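Local coordinates for chromosome segregation protein smc (Pyrococcus furiosus, PDB 3KTA) that is probably required for chromosome condensation and partitioning, with this C-terminal part joining the N-terminal part in an ABC-type ATPase head that has adenylate kinase activity, at residues F13-R18 and Q82-A87; I36-E41 and G47-A52. One frame throughout, in Å; residues are numbered along the deposited sequence.

In the fold
From the N terminus the chain first runs through helix 4-27, which lends F13-R18 to contact 1, and then into strand 32-37. Contact 2 closes the shorter loop, turning that strand back against strand 48-53 in a beta hairpin. Only at the C-terminal end of helix 67-84 does the chain return to its first helix, where Q82-A87 completes contact 1, so the hairpin is nested wholly inside the larger loop. The two contacts, with centres about 16 Å apart, meet through F13, whose CZ packs 3.8 Å from CG of L37. Helix 4-27 thus ties the hairpin to the end of helix 67-84.

Contact 1: residues F13-R18 and Q82-A87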
loop_
_atom_site.group_PDB
_atom_site.type_symbol
_atom_site.label_atom_id
_atom_site.label_comp_id
_atom_site.label_asym_id
_atom_site.label_seq_id
_atom_site.Cartn_x
_atom_site.Cartn_y
_atom_site.Cartn_z
ATOM N N PHE B 13 -17.560 10.318 9.661
ATOM C CA PHE B 13 -18.365 9.546 8.728
ATOM C C PHE B 13 -18.940 10.389 7.580
ATOM O O PHE B 13 -18.876 9.982 6.414
ATOM C CB PHE B 13 -19.498 8.772 9.416
ATOM C CG PHE B 13 -20.411 8.100 8.438
ATOM C CD1 PHE B 13 -20.029 6.910 7.815
ATOM C CD2 PHE B 13 -21.619 8.688 8.081
ATOM C CE1 PHE B 13 -20.858 6.314 6.875
ATOM C CE2 PHE B 13 -22.454 8.098 7.156
ATOM C CZ PHE B 13 -22.078 6.905 6.550
ATOM N N GLU B 14 -19.511 11.553 7.890
ATOM C CA GLU B 14 -20.139 12.334 6.818
ATOM C C GLU B 14 -19.094 12.822 5.830
ATOM O O GLU B 14 -19.372 12.915 4.642
ATOM C CB GLU B 14 -20.955 13.515 7.356
ATOM C CG GLU B 14 -22.201 13.098 8.156
ATOM C CD GLU B 14 -23.190 12.262 7.352
ATOM O OE1 GLU B 14 -23.149 12.282 6.105
ATOM O OE2 GLU B 14 -24.029 11.574 7.978
ATOM N N ALA B 15 -17.901 13.137 6.323
ATOM C CA ALA B 15 -16.817 13.591 5.448
ATOM C C ALA B 15 -16.392 12.477 4.506
ATOM O O ALA B 15 -16.346 12.659 3.285
ATOM C CB ALA B 15 -15.641 14.082 6.275
ATOM N N ILE B 16 -16.113 11.305 5.067
ATOM C CA ILE B 16 -15.731 10.151 4.251
ATOM C C ILE B 16 -16.850 9.668 3.310
ATOM O O ILE B 16 -16.585 9.293 2.164
ATOM C CB ILE B 16 -15.170 9.019 5.143
ATOM C CG1 ILE B 16 -13.872 9.516 5.791
ATOM C CG2 ILE B 16 -14.896 7.771 4.320
ATOM C CD1 ILE B 16 -13.309 8.620 6.877
ATOM N N SER B 17 -18.098 9.691 3.788
ATOM C CA SER B 17 -19.246 9.296 2.985
ATOM C C SER B 17 -19.360 10.183 1.755
ATOM O O SER B 17 -19.536 9.685 0.637
ATOM C CB SER B 17 -20.526 9.373 3.832
ATOM O OG SER B 17 -21.656 9.013 3.072
ATOM N N ARG B 18 -19.249 11.494 1.954
ATOM C CA ARG B 18 -19.375 12.424 0.823
ATOM C C ARG B 18 -18.196 12.227 -0.136
ATOM O O ARG B 18 -18.378 12.167 -1.368
ATOM C CB ARG B 18 -19.457 13.872 1.298
ATOM C CG ARG B 18 -19.491 14.875 0.133
ATOM C CD ARG B 18 -19.753 16.294 0.611
ATOM N N GLN B 82 -8.410 8.687 2.434
ATOM C CA GLN B 82 -7.177 9.439 2.218
ATOM C C GLN B 82 -7.461 10.933 2.141
ATOM O O GLN B 82 -6.690 11.747 2.647
ATOM C CB GLN B 82 -6.479 8.962 0.937
ATOM C CG GLN B 82 -5.055 9.511 0.763
ATOM C CD GLN B 82 -5.022 10.860 0.087
ATOM O OE1 GLN B 82 -5.991 11.281 -0.562
ATOM N NE2 GLN B 82 -3.891 11.548 0.218
ATOM N N LYS B 83 -8.554 11.295 1.476
ATOM C CA LYS B 83 -8.893 12.708 1.301
ATOM C C LYS B 83 -9.176 13.361 2.658
ATOM O O LYS B 83 -8.787 14.514 2.901
ATOM C CB LYS B 83 -10.084 12.874 0.346
ATOM C CG LYS B 83 -10.565 14.335 0.194
ATOM C CD LYS B 83 -11.536 14.483 -0.977
ATOM C CE LYS B 83 -12.114 15.905 -1.058
ATOM N NZ LYS B 83 -12.873 16.250 0.190
ATOM N N PHE B 84 -9.839 12.617 3.543
ATOM C CA PHE B 84 -10.175 13.132 4.867
ATOM C C PHE B 84 -8.966 13.188 5.794
ATOM O O PHE B 84 -8.784 14.158 6.540
ATOM C CB PHE B 84 -11.255 12.271 5.513
ATOM C CG PHE B 84 -11.542 12.653 6.936
ATOM C CD1 PHE B 84 -12.258 13.805 7.224
ATOM C CD2 PHE B 84 -11.067 11.876 7.976
ATOM C CE1 PHE B 84 -12.513 14.165 8.539
ATOM C CE2 PHE B 84 -11.319 12.227 9.296
ATOM C CZ PHE B 84 -12.042 13.374 9.569
ATOM N N LYS B 85 -8.155 12.133 5.761
ATOM C CA LYS B 85 -6.983 12.045 6.606
ATOM C C LYS B 85 -5.830 11.383 5.848
ATOM O O LYS B 85 -5.698 10.168 5.850
ATOM C CB LYS B 85 -7.303 11.235 7.868
ATOM C CG LYS B 85 -6.136 11.124 8.833
ATOM C CD LYS B 85 -6.485 10.306 10.069
ATOM N N PRO B 86 -4.992 12.183 5.189
ATOM C CA PRO B 86 -3.958 11.578 4.345
ATOM C C PRO B 86 -2.974 10.764 5.179
ATOM O O PRO B 86 -2.402 11.312 6.126
ATOM C CB PRO B 86 -3.244 12.789 3.743
ATOM C CG PRO B 86 -4.274 13.878 3.754
ATOM C CD PRO B 86 -5.149 13.630 4.957
ATOM N N ALA B 87 -2.779 9.493 4.844
ATOM C CA ALA B 87 -1.787 8.676 5.539
ATOM C C ALA B 87 -0.396 9.070 5.061
ATOM O O ALA B 87 -0.249 9.633 3.978
ATOM C CB ALA B 87 -2.034 7.205 5.296
#
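A15 and I16 of helix 4-27 receive the side chain of F84, which closes helix 67-84, and this wholly apolar meeting shows how one aromatic can join two helices. Contact starts at the root of F84: its CB lies 3.8 Å from CG1 of I16. One step on, CG remains 4.1 Å from the same I16 CG1, and there the ring divides its neighbours. On one branch CD1 comes to 3.5 Å from CB of A15, with CE1 following at 3.9 Å from that methyl; on the other, CD2 lies 4.1 Å from CD1 of I16. CG stands anti to the backbone N of F84 (chi1 174°), a torsion that swings the ring across to helix 4-27, where both neighbours meet it obliquely. The side chains of I16 and F84 cross at about a right angle. In the ABC-type ATPase head of an SMC protein, this is an apolar helix-to-helix contact close to a helix end, since K85 is the first residue to leave helical backbone angles. Elsewhere on helix 4-27 the F84 side chain also touches T12 and N19, and just beyond the apolar meeting a polar link joins the same two helices, N19 OD1 accepting a hydrogen bond from K83 NZ. With alanine at the F84 position, the A15 methyl and the CD1 end of I16 would probably lose the ring they pack on, leaving a gap between the helices. The partner chain adds packing here, its I163 lying against I16 and its I166 against F84.

Contact 2: residues I36-E41 and G47-A52; sequences ILENPE and GLEIEA
I36 and E49 face each other as an antiparallel hydrogen-bonded pair, held by two reciprocal backbone bonds. E49 N donates a hydrogen bond to I36 O at 2.8 Å, in the carbonyl plane, while I36 N returns a bond to E49 O. Packing is close here too, CD1 of I36 lying 3.7 Å from CB of E51.

Toward the turn the pairing passes to exposed E38. Its N-H meets G47 O almost straight, at 176°, and its carboxylate answers: OE1 takes the N-H of G47 at 2.8 Å, from well above the carboxylate plane. With CG beside the backbone N (chi1 -73°), the acid folds back over the glycine, so that a single residue grips both polar backbone atoms of G47. A water bridges N39 N and G47 O, giving that carbonyl a second partner.

The adjoining non-hydrogen-bonded pair, L37 and L48, touches more slackly, L37 CD2 standing 4.4 Å from L48 CG; M10 lies against L37, and F13 against L48. More open still are the acid ends. That of E51 forms a salt bridge with R34. E49 bends away to accept a bond from I50 N, and its OE2 stays 4.9 Å from OE2 of E38, a separation at which the like charges would still be expected to disfavour each other.

L48 also hydrogen-bonds to the partner chain, whose I163 packs on it. An apolar face against helix 4-27 and a face where I36 sits among glutamates make this an antiparallel beta hairpin, part of the SMC head.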
loop_
_atom_site.group_PDB
_atom_site.type_symbol
_atom_site.label_atom_id
_atom_site.label_comp_id
_atom_site.label_asym_id
_atom_site.label_seq_id
_atom_site.Cartn_x
_atom_site.Cartn_y
_atom_site.Cartn_z
ATOM N N ILE B 36 -23.457 3.526 3.915
ATOM C CA ILE B 36 -24.668 3.512 4.729
ATOM C C ILE B 36 -24.369 2.926 6.098
ATOM O O ILE B 36 -23.820 1.838 6.187
ATOM C CB ILE B 36 -25.737 2.640 4.058
ATOM C CG1 ILE B 36 -25.975 3.107 2.620
ATOM C CG2 ILE B 36 -27.034 2.650 4.865
ATOM C CD1 ILE B 36 -26.827 2.163 1.811
ATOM N N LEU B 37 -24.705 3.647 7.162
ATOM C CA LEU B 37 -24.596 3.081 8.510
ATOM C C LEU B 37 -25.775 2.143 8.737
ATOM O O LEU B 37 -26.920 2.522 8.508
ATOM C CB LEU B 37 -24.583 4.188 9.564
ATOM C CG LEU B 37 -23.320 5.059 9.588
ATOM C CD1 LEU B 37 -23.476 6.272 10.489
ATOM C CD2 LEU B 37 -22.106 4.229 10.013
ATOM N N GLU B 38 -25.491 0.912 9.157
ATOM C CA GLU B 38 -26.546 -0.072 9.381
ATOM C C GLU B 38 -27.499 0.412 10.460
ATOM O O GLU B 38 -28.699 0.097 10.444
ATOM C CB GLU B 38 -25.945 -1.415 9.791
ATOM C CG GLU B 38 -25.256 -2.153 8.662
ATOM C CD GLU B 38 -24.828 -3.544 9.069
ATOM O OE1 GLU B 38 -24.747 -3.803 10.288
ATOM O OE2 GLU B 38 -24.577 -4.375 8.173
ATOM N N ASN B 39 -26.952 1.182 11.394
ATOM C CA ASN B 39 -27.728 1.735 12.490
ATOM C C ASN B 39 -27.386 3.208 12.704
ATOM O O ASN B 39 -26.538 3.549 13.519
ATOM C CB ASN B 39 -27.470 0.934 13.774
ATOM C CG ASN B 39 -28.505 1.199 14.844
ATOM O OD1 ASN B 39 -28.861 2.346 15.111
ATOM N ND2 ASN B 39 -28.993 0.135 15.466
ATOM N N PRO B 40 -28.047 4.099 11.951
ATOM C CA PRO B 40 -27.791 5.543 12.022
ATOM C C PRO B 40 -28.007 6.171 13.407
ATOM O O PRO B 40 -27.311 7.123 13.752
ATOM C CB PRO B 40 -28.782 6.126 11.009
ATOM C CG PRO B 40 -29.096 5.021 10.090
ATOM C CD PRO B 40 -29.012 3.756 10.895
ATOM N N GLU B 41 -28.948 5.642 14.188
ATOM C CA GLU B 41 -29.218 6.160 15.532
ATOM C C GLU B 41 -28.052 5.896 16.499
ATOM O O GLU B 41 -27.629 6.784 17.255
ATOM C CB GLU B 41 -30.512 5.541 16.073
ATOM N N GLY B 47 -22.903 -2.045 11.480
ATOM C CA GLY B 47 -21.791 -1.971 10.546
ATOM C C GLY B 47 -21.898 -0.813 9.568
ATOM O O GLY B 47 -22.757 0.058 9.685
ATOM N N LEU B 48 -21.010 -0.810 8.586
ATOM C CA LEU B 48 -21.024 0.228 7.570
ATOM C C LEU B 48 -21.071 -0.464 6.215
ATOM O O LEU B 48 -20.158 -1.219 5.853
ATOM C CB LEU B 48 -19.795 1.132 7.732
ATOM C CG LEU B 48 -19.668 2.408 6.894
ATOM C CD1 LEU B 48 -18.621 3.322 7.502
ATOM C CD2 LEU B 48 -19.322 2.079 5.456
ATOM N N GLU B 49 -22.155 -0.240 5.479
ATOM C CA GLU B 49 -22.374 -0.947 4.226
ATOM C C GLU B 49 -22.003 -0.086 3.039
ATOM O O GLU B 49 -21.968 1.127 3.142
ATOM C CB GLU B 49 -23.834 -1.389 4.094
ATOM C CG GLU B 49 -24.085 -2.850 4.470
ATOM C CD GLU B 49 -23.641 -3.834 3.393
ATOM O OE1 GLU B 49 -22.698 -3.530 2.626
ATOM O OE2 GLU B 49 -24.240 -4.925 3.318
ATOM N N ILE B 50 -21.726 -0.730 1.913
ATOM C CA ILE B 50 -21.521 -0.029 0.654
ATOM C C ILE B 50 -22.655 -0.407 -0.273
ATOM O O ILE B 50 -22.976 -1.585 -0.412
ATOM C CB ILE B 50 -20.182 -0.436 0.001
ATOM C CG1 ILE B 50 -19.014 -0.004 0.888
ATOM C CG2 ILE B 50 -20.053 0.173 -1.399
ATOM C CD1 ILE B 50 -17.659 -0.478 0.406
ATOM N N GLU B 51 -23.280 0.591 -0.883
ATOM C CA GLU B 51 -24.293 0.364 -1.905
ATOM C C GLU B 51 -23.901 1.079 -3.192
ATOM O O GLU B 51 -23.809 2.307 -3.229
ATOM C CB GLU B 51 -25.663 0.844 -1.419
ATOM C CG GLU B 51 -26.722 0.876 -2.497
ATOM C CD GLU B 51 -27.957 1.628 -2.061
ATOM O OE1 GLU B 51 -28.162 2.770 -2.536
ATOM O OE2 GLU B 51 -28.714 1.080 -1.232
ATOM N N ALA B 52 -23.685 0.313 -4.255
ATOM C CA ALA B 52 -23.199 0.899 -5.493
ATOM C C ALA B 52 -24.126 0.665 -6.690
ATOM O O ALA B 52 -24.744 -0.390 -6.829
ATOM C CB ALA B 52 -21.792 0.393 -5.797
HETATM O O HOH W 1 -24.081 1.248 11.977
#